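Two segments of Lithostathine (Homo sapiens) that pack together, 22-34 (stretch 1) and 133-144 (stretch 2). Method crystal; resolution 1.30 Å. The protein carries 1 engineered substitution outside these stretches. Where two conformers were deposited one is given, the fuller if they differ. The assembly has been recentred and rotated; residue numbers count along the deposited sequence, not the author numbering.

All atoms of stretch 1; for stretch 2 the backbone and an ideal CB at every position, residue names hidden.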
# COMPACT_ATOMS: atom_id res chain seq x y z
N ARG A 22 -1.97 -14.39 1.18
CA ARG A 22 -3.39 -14.56 1.42
C ARG A 22 -4.31 -14.13 0.29
O ARG A 22 -5.15 -13.23 0.45
CB ARG A 22 -3.82 -13.80 2.69
CG ARG A 22 -3.43 -14.50 3.97
CD ARG A 22 -4.33 -14.14 5.14
NE ARG A 22 -3.66 -14.14 6.42
CZ ARG A 22 -2.54 -14.68 6.87
NH1 ARG A 22 -1.70 -15.41 6.15
NH2 ARG A 22 -2.19 -14.47 8.14
N SER A 23 -4.20 -14.74 -0.87
CA SER A 23 -5.07 -14.52 -2.02
C SER A 23 -4.87 -13.25 -2.82
O SER A 23 -5.54 -13.04 -3.83
CB SER A 23 -6.55 -14.67 -1.58
OG SER A 23 -6.74 -15.94 -0.98
N TYR A 24 -3.91 -12.40 -2.45
CA TYR A 24 -3.59 -11.18 -3.19
C TYR A 24 -2.13 -11.23 -3.61
O TYR A 24 -1.31 -12.00 -3.08
CB TYR A 24 -3.86 -9.94 -2.32
CG TYR A 24 -5.34 -9.60 -2.20
CD1 TYR A 24 -6.16 -10.26 -1.31
CD2 TYR A 24 -5.88 -8.59 -2.97
CE1 TYR A 24 -7.51 -9.96 -1.23
CE2 TYR A 24 -7.23 -8.25 -2.89
CZ TYR A 24 -8.03 -8.95 -2.01
OH TYR A 24 -9.37 -8.63 -1.94
N CYS A 25 -1.78 -10.41 -4.60
CA CYS A 25 -0.42 -10.25 -5.11
C CYS A 25 0.04 -8.81 -4.84
O CYS A 25 -0.76 -7.88 -4.92
CB CYS A 25 -0.32 -10.54 -6.61
SG CYS A 25 -0.93 -12.16 -7.13
N TYR A 26 1.31 -8.69 -4.46
CA TYR A 26 1.88 -7.40 -4.06
C TYR A 26 3.21 -7.10 -4.74
O TYR A 26 3.96 -8.04 -5.00
CB TYR A 26 2.16 -7.48 -2.54
CG TYR A 26 1.02 -7.70 -1.59
CD1 TYR A 26 0.40 -8.95 -1.49
CD2 TYR A 26 0.55 -6.69 -0.74
CE1 TYR A 26 -0.65 -9.19 -0.62
CE2 TYR A 26 -0.49 -6.93 0.13
CZ TYR A 26 -1.08 -8.17 0.19
OH TYR A 26 -2.12 -8.45 1.06
N TYR A 27 3.54 -5.83 -4.94
CA TYR A 27 4.87 -5.49 -5.45
C TYR A 27 5.25 -4.07 -5.05
O TYR A 27 4.41 -3.19 -4.90
CB TYR A 27 5.02 -5.64 -6.96
CG TYR A 27 4.05 -4.84 -7.80
CD1 TYR A 27 4.38 -3.59 -8.28
CD2 TYR A 27 2.79 -5.33 -8.10
CE1 TYR A 27 3.49 -2.84 -9.04
CE2 TYR A 27 1.89 -4.61 -8.87
CZ TYR A 27 2.25 -3.37 -9.34
OH TYR A 27 1.36 -2.64 -10.10
N PHE A 28 6.55 -3.84 -4.88
CA PHE A 28 7.16 -2.56 -4.58
C PHE A 28 7.68 -1.93 -5.87
O PHE A 28 8.38 -2.61 -6.66
CB PHE A 28 8.31 -2.73 -3.57
CG PHE A 28 9.13 -1.49 -3.33
CD1 PHE A 28 10.45 -1.44 -3.75
CD2 PHE A 28 8.61 -0.37 -2.70
CE1 PHE A 28 11.23 -0.32 -3.55
CE2 PHE A 28 9.38 0.75 -2.49
CZ PHE A 28 10.69 0.79 -2.91
N ASN A 29 7.32 -0.72 -6.20
CA ASN A 29 7.77 0.02 -7.38
C ASN A 29 8.62 1.21 -6.93
O ASN A 29 8.12 2.08 -6.20
CB ASN A 29 6.55 0.48 -8.19
CG ASN A 29 6.84 1.02 -9.57
OD1 ASN A 29 5.99 1.06 -10.49
ND2 ASN A 29 8.04 1.51 -9.79
N GLU A 30 9.89 1.28 -7.33
CA GLU A 30 10.80 2.34 -6.93
C GLU A 30 10.66 3.63 -7.70
O GLU A 30 11.38 4.62 -7.43
CB GLU A 30 12.26 1.82 -6.92
CG GLU A 30 13.13 2.51 -5.86
CD GLU A 30 14.50 1.88 -5.75
OE1 GLU A 30 15.24 1.90 -6.76
OE2 GLU A 30 14.85 1.37 -4.67
N ASP A 31 9.69 3.79 -8.57
CA ASP A 31 9.37 5.03 -9.26
C ASP A 31 8.81 6.07 -8.29
O ASP A 31 7.90 5.71 -7.51
CB ASP A 31 8.30 4.72 -10.29
CG ASP A 31 7.93 5.88 -11.19
OD1 ASP A 31 8.70 6.85 -11.29
OD2 ASP A 31 6.84 5.77 -11.79
N ARG A 32 9.25 7.30 -8.37
CA ARG A 32 8.79 8.38 -7.49
C ARG A 32 7.67 9.16 -8.14
O ARG A 32 7.83 9.80 -9.18
CB ARG A 32 9.98 9.28 -7.12
CG ARG A 32 11.05 8.56 -6.32
CD ARG A 32 12.10 7.88 -7.20
NE ARG A 32 13.31 7.61 -6.44
CZ ARG A 32 13.47 6.65 -5.53
NH1 ARG A 32 12.49 5.81 -5.27
NH2 ARG A 32 14.64 6.55 -4.91
N GLU A 33 6.46 9.01 -7.61
CA GLU A 33 5.24 9.59 -8.12
C GLU A 33 4.42 10.22 -6.99
O GLU A 33 4.60 9.84 -5.83
CB GLU A 33 4.38 8.53 -8.81
CG GLU A 33 5.00 7.78 -9.97
CD GLU A 33 5.08 8.53 -11.28
OE1 GLU A 33 4.49 9.61 -11.46
OE2 GLU A 33 5.74 8.01 -12.22
N THR A 34 3.54 11.16 -7.33
CA THR A 34 2.60 11.68 -6.35
C THR A 34 1.66 10.57 -5.87
O THR A 34 1.51 9.55 -6.55
CB THR A 34 1.78 12.86 -6.90
OG1 THR A 34 0.97 12.34 -7.95
CG2 THR A 34 2.65 14.00 -7.40
N UNK A 133 1.37 15.74 -2.58
CA UNK A 133 2.15 16.14 -3.73
C UNK A 133 3.61 15.71 -3.65
O UNK A 133 4.35 15.90 -4.63
CB UNK A 133 2.07 17.66 -3.90
N UNK A 134 4.05 15.14 -2.54
CA UNK A 134 5.39 14.57 -2.46
C UNK A 134 5.54 13.42 -3.46
O UNK A 134 4.53 12.80 -3.85
CB UNK A 134 5.68 14.08 -1.04
N UNK A 135 6.75 13.15 -3.92
CA UNK A 135 7.02 12.10 -4.90
C UNK A 135 7.83 10.97 -4.29
O UNK A 135 9.02 11.11 -3.97
CB UNK A 135 7.76 12.68 -6.11
N UNK A 136 7.16 9.85 -4.02
CA UNK A 136 7.72 8.69 -3.36
C UNK A 136 7.47 7.39 -4.14
O UNK A 136 6.60 7.30 -5.01
CB UNK A 136 7.14 8.57 -1.95
N UNK A 137 8.25 6.36 -3.79
CA UNK A 137 8.02 4.99 -4.27
C UNK A 137 6.76 4.45 -3.59
O UNK A 137 6.17 5.11 -2.71
CB UNK A 137 9.22 4.09 -3.99
N UNK A 138 6.29 3.27 -3.98
CA UNK A 138 4.97 2.79 -3.54
C UNK A 138 4.80 1.30 -3.65
O UNK A 138 5.54 0.60 -4.36
CB UNK A 138 3.87 3.47 -4.35
N UNK A 139 3.81 0.75 -2.94
CA UNK A 139 3.46 -0.66 -2.99
C UNK A 139 2.03 -0.80 -3.52
O UNK A 139 1.12 -0.12 -3.04
CB UNK A 139 3.60 -1.31 -1.61
N UNK A 140 1.82 -1.69 -4.48
CA UNK A 140 0.51 -2.03 -5.03
C UNK A 140 0.03 -3.41 -4.55
O UNK A 140 0.82 -4.29 -4.25
CB UNK A 140 0.56 -2.00 -6.56
N UNK A 141 -1.29 -3.58 -4.50
CA UNK A 141 -1.97 -4.81 -4.11
C UNK A 141 -3.09 -5.11 -5.11
O UNK A 141 -3.86 -4.21 -5.43
CB UNK A 141 -2.53 -4.70 -2.69
N UNK A 142 -3.17 -6.34 -5.62
CA UNK A 142 -4.23 -6.70 -6.57
C UNK A 142 -4.66 -8.14 -6.34
O UNK A 142 -3.91 -9.00 -5.90
CB UNK A 142 -3.76 -6.51 -8.01
N UNK A 143 -5.96 -8.38 -6.64
CA UNK A 143 -6.53 -9.70 -6.40
C UNK A 143 -6.08 -10.65 -7.51
O UNK A 143 -6.16 -10.39 -8.70
CB UNK A 143 -8.06 -9.63 -6.33
N UNK A 144 -5.53 -11.72 -6.99
CA UNK A 144 -5.24 -12.95 -7.61
C UNK A 144 -4.29 -13.90 -6.98
O UNK A 144 -3.13 -13.77 -6.63
CB UNK A 144 -4.72 -12.64 -9.02

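The strand of stretch 2 pairs antiparallel with that of stretch 1, and because its backbone is extended, its side chains from 138 to 142 alternate between two faces of the sheet, one carrying Cys 25, Tyr 27 and Asn 29, the other Tyr 26 and Phe 28.

Positions 133 and 134 point away from stretch 1. Polar residues suit both; they are Glu 133 and Asp 134.

At position 135 the CB lies sideways, 4.1 Å from Arg 32 C. A long chain could cover the backbone here and then leave. Lys 135 does so.

Position 136 also points away, so its backbone matters more than its side chain: N donates to Glu 33 O (3.1 Å) and O accepts from Glu 33 N (3.1 Å). Many residues would serve; it is Phe 136.

Between Asn 29 and Glu 33 the register shifts by two, a beta bulge, and position 137 lies against it. Its ideal CB is only 3.2 Å from Asn 29 O, which favours a small residue. Ser 137 fits, its OG lying at the edge of the Phe 28 ring.

Position 138 pairs with Asn 29 through two hydrogen bonds, and its CB turns to the Cys 25 face. The CB is 4.8 Å from Asn 29 O, leaving room for a large apolar or aromatic group that could reach back over stretch 1. Phe 138 lays one ring face over Asn 29 CB, 4.0 Å from the ring centroid.

Position 139 faces the side of Tyr 26 and Phe 28, where a beta-branched or other apolar residue would suit the extended backbone. Val 139 places CG2 4.1 Å from Phe 28 CD2.

At position 140 the ideal CB is 3.5 Å from Tyr 27 CZ, so a compact side chain fits under the ring. Cys 140 sets its CB over the ring face, while SG is covalently bonded elsewhere in the structure.

Position 141 lies between Tyr 26 and Tyr 24, inviting a long aliphatic chain, preferably cationic. Lys 141 is fully extended: CG packs over the Tyr 26 ring, CE over one face of Tyr 24, and NZ makes a cation-pi contact 4.8 Å from the Tyr 24 centroid.

Position 142 pairs with Cys 25 and shares its face, suiting an apolar or aromatic residue. Phe 142 covers Cys 25 CB, which lies 3.5 Å from its CZ, and meets Tyr 27 edge to edge.

At position 143 the CB is 3.8 Å from Tyr 24 CE2, with the acceptor Ser 23 O beyond. A long donor suits: Lys 143 lays CD over the Tyr 24 face opposite Lys 141, and NZ donates to Ser 23 O (2.8 Å).

Position 144 points away, and a polar terminus is natural; Asn 144 OD1 accepts from Lys 143 NZ (3.0 Å).

Stretch 2 (133-144) EDKFSFVCKFKN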
# COMPACT_ATOMS: atom_id res chain seq x y z
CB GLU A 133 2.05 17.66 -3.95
CG GLU A 133 0.63 18.16 -4.14
CD GLU A 133 -0.07 18.53 -2.85
OE1 GLU A 133 0.45 18.38 -1.72
OE2 GLU A 133 -1.24 18.97 -2.96
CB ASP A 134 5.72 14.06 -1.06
CG ASP A 134 6.05 15.13 -0.04
OD1 ASP A 134 6.10 16.32 -0.40
OD2 ASP A 134 6.27 14.72 1.12
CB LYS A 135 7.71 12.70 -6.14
CG LYS A 135 6.81 13.68 -6.88
CD LYS A 135 7.52 14.54 -7.90
CE LYS A 135 6.61 15.67 -8.37
NZ LYS A 135 7.19 16.44 -9.49
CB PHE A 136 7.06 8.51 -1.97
CG PHE A 136 7.27 9.59 -0.95
CD1 PHE A 136 8.45 10.31 -0.85
CD2 PHE A 136 6.28 9.86 -0.01
CE1 PHE A 136 8.63 11.30 0.10
CE2 PHE A 136 6.47 10.84 0.96
CZ PHE A 136 7.64 11.56 1.02
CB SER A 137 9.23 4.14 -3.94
OG SER A 137 9.51 4.22 -2.55
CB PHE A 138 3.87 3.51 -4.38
CG PHE A 138 3.97 3.41 -5.87
CD1 PHE A 138 3.25 2.47 -6.59
CD2 PHE A 138 4.75 4.32 -6.59
CE1 PHE A 138 3.29 2.44 -7.96
CE2 PHE A 138 4.78 4.28 -7.96
CZ PHE A 138 4.06 3.35 -8.66
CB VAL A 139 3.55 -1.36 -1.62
CG1 VAL A 139 3.08 -2.81 -1.65
CG2 VAL A 139 4.96 -1.31 -1.05
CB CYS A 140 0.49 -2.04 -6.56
SG CYS A 140 0.99 -0.54 -7.44
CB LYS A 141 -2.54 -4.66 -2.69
CG LYS A 141 -3.42 -5.78 -2.14
CD LYS A 141 -3.93 -5.44 -0.74
CE LYS A 141 -4.89 -6.46 -0.16
NZ LYS A 141 -5.31 -6.04 1.22
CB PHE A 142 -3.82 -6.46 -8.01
CG PHE A 142 -2.73 -7.30 -8.59
CD1 PHE A 142 -3.00 -8.50 -9.24
CD2 PHE A 142 -1.41 -6.89 -8.52
CE1 PHE A 142 -1.99 -9.26 -9.78
CE2 PHE A 142 -0.39 -7.65 -9.07
CZ PHE A 142 -0.68 -8.84 -9.70
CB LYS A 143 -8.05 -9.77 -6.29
CG LYS A 143 -8.64 -11.13 -5.98
CD LYS A 143 -8.38 -11.73 -4.61
CE LYS A 143 -8.68 -13.23 -4.59
NZ LYS A 143 -7.70 -14.00 -5.40
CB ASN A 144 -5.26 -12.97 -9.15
CG ASN A 144 -6.47 -13.94 -9.25
OD1 ASN A 144 -7.32 -13.97 -8.34
ND2 ASN A 144 -6.46 -14.73 -10.29
O HOH W 1 -2.14 -14.99 -4.04
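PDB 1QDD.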